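Local structure of malonyl CoA-acyl carrier protein transacylase (Staphylococcus aureus, 3IM9) at residues S219-I222 / N223-W227. The protein catalyses the transfer of the malonyl group from malonyl-CoA to holo acyl carrier protein, supplying malonyl-ACP for fatty acid biosynthesis. Sequence-based numbering, arbitrary orientation.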
# COMPACT_ATOMS: atom_id res chain seq x y z
N SER A 219 -4.33 -14.97 -9.66
CA SER A 219 -4.06 -14.88 -11.11
C SER A 219 -5.27 -15.22 -11.91
O SER A 219 -5.53 -14.48 -12.89
CB SER A 219 -2.92 -15.79 -11.57
OG SER A 219 -1.75 -15.49 -10.91
N SER A 220 -6.03 -16.23 -11.50
CA SER A 220 -7.23 -16.60 -12.23
C SER A 220 -8.29 -15.48 -12.24
O SER A 220 -8.89 -15.12 -13.29
CB SER A 220 -7.84 -17.87 -11.67
OG SER A 220 -8.98 -18.15 -12.43
N TYR A 221 -8.55 -14.90 -11.09
CA TYR A 221 -9.54 -13.82 -11.00
C TYR A 221 -9.15 -12.57 -11.79
O TYR A 221 -9.98 -11.98 -12.43
CB TYR A 221 -9.80 -13.41 -9.54
CG TYR A 221 -10.99 -12.50 -9.36
CD1 TYR A 221 -12.24 -12.93 -9.64
CD2 TYR A 221 -10.83 -11.21 -8.92
CE1 TYR A 221 -13.30 -12.11 -9.46
CE2 TYR A 221 -11.90 -10.38 -8.73
CZ TYR A 221 -13.13 -10.80 -9.01
OH TYR A 221 -14.16 -9.95 -8.80
N ILE A 222 -7.90 -12.16 -11.68
CA ILE A 222 -7.49 -10.93 -12.34
C ILE A 222 -7.58 -11.03 -13.90
O ILE A 222 -7.58 -9.99 -14.57
CB ILE A 222 -6.19 -10.33 -11.88
CG1 ILE A 222 -4.96 -11.21 -12.26
CG2 ILE A 222 -6.26 -10.03 -10.29
CD1 ILE A 222 -3.62 -10.69 -11.89
N ASN A 223 -7.67 -12.24 -14.40
CA ASN A 223 -7.84 -12.44 -15.86
C ASN A 223 -9.22 -12.11 -16.29
O ASN A 223 -9.47 -12.03 -17.49
CB ASN A 223 -7.63 -13.93 -16.27
CG ASN A 223 -6.20 -14.33 -16.22
OD1 ASN A 223 -5.27 -13.50 -16.26
ND2 ASN A 223 -5.99 -15.66 -16.08
N GLN A 224 -10.12 -11.92 -15.33
CA GLN A 224 -11.49 -11.48 -15.68
C GLN A 224 -11.57 -10.00 -16.05
O GLN A 224 -12.71 -9.50 -16.38
CB GLN A 224 -12.50 -11.85 -14.62
CG GLN A 224 -12.55 -13.37 -14.35
CD GLN A 224 -13.50 -13.74 -13.28
OE1 GLN A 224 -14.42 -13.02 -12.90
NE2 GLN A 224 -13.27 -14.97 -12.72
N PHE A 225 -10.47 -9.24 -16.01
CA PHE A 225 -10.55 -7.82 -16.25
C PHE A 225 -9.55 -7.45 -17.31
O PHE A 225 -8.51 -8.12 -17.47
CB PHE A 225 -10.15 -7.11 -14.92
CG PHE A 225 -11.06 -7.49 -13.80
CD1 PHE A 225 -10.78 -8.60 -12.98
CD2 PHE A 225 -12.29 -6.78 -13.61
CE1 PHE A 225 -11.67 -9.02 -12.06
CE2 PHE A 225 -13.19 -7.20 -12.65
CZ PHE A 225 -12.91 -8.37 -11.83
N GLU A 226 -9.75 -6.29 -17.94
CA GLU A 226 -8.83 -5.80 -18.94
C GLU A 226 -7.81 -4.90 -18.27
O GLU A 226 -8.14 -3.96 -17.55
CB GLU A 226 -9.65 -5.00 -19.99
CG GLU A 226 -8.76 -4.30 -20.97
CD GLU A 226 -9.57 -3.45 -21.95
OE1 GLU A 226 -9.28 -2.21 -22.03
OE2 GLU A 226 -10.51 -4.04 -22.59
N TRP A 227 -6.53 -5.20 -18.44
CA TRP A 227 -5.46 -4.40 -17.95
C TRP A 227 -4.89 -3.58 -19.09
O TRP A 227 -4.70 -4.09 -20.24
CB TRP A 227 -4.34 -5.29 -17.39
CG TRP A 227 -4.79 -6.06 -16.19
CD1 TRP A 227 -5.81 -6.95 -16.10
CD2 TRP A 227 -4.23 -5.93 -14.87
NE1 TRP A 227 -5.92 -7.43 -14.76
CE2 TRP A 227 -4.97 -6.78 -14.02
CE3 TRP A 227 -3.17 -5.16 -14.34
CZ2 TRP A 227 -4.68 -6.92 -12.63
CZ3 TRP A 227 -2.87 -5.32 -12.94
CH2 TRP A 227 -3.65 -6.17 -12.14
O HOH W 1 -3.23 -13.79 -14.53
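Ile222 and Trp227 meet on the stretch that follows helix 215-222, in which Ile222 to Phe225 form a type I beta turn, a worked example of how a turn's carbonyl oxygens draw on both backbone and side-chain donors. Backbone bonding comes first. Asn223 N is shared weakly between the carbonyls of Ser219 and Ser220, whereas Gln224 N bonds firmly to Tyr221 O at 2.9 Å. Ile222 O takes two donors: a weak bond from Phe225 N closes the turn, and the indole Trp227 NE1, tilted from the carbonyl plane, adds a second at 3.1 Å (152° at the hydrogen). A water donates to both Ser219 O and Asn223 OD1, linking the two; that amide oxygen is also bonded by Lys250, tying the turn to helix 246-256.

Aromatic packing forms a second group. The Tyr221 side chain sets out away from the turn, but a chi1 of -169° places CG beside the carbonyl carbon, and the ring end comes back toward the turn. Over one face it receives the CE1 and CZ edge of Phe225, CE1 lying 3.6 Å from Tyr221 CE2. The pair is T-shaped, its planes at 66°. Lys121 makes a cation-pi contact with the same tyrosine, and Ile118 of helix 112-128 touches Phe225. The extended Gln224 side chain crosses the phenol at about a right angle, bringing OE1 to 3.7 Å from Tyr221 CE1.

Apolar contact completes the account. The indole also packs against Met253, itself a calcium ligand, and on its benzo side Trp227 CZ2 rests 3.8 Å from Ile222 CB and 4.0 Å from Ile222 CD1.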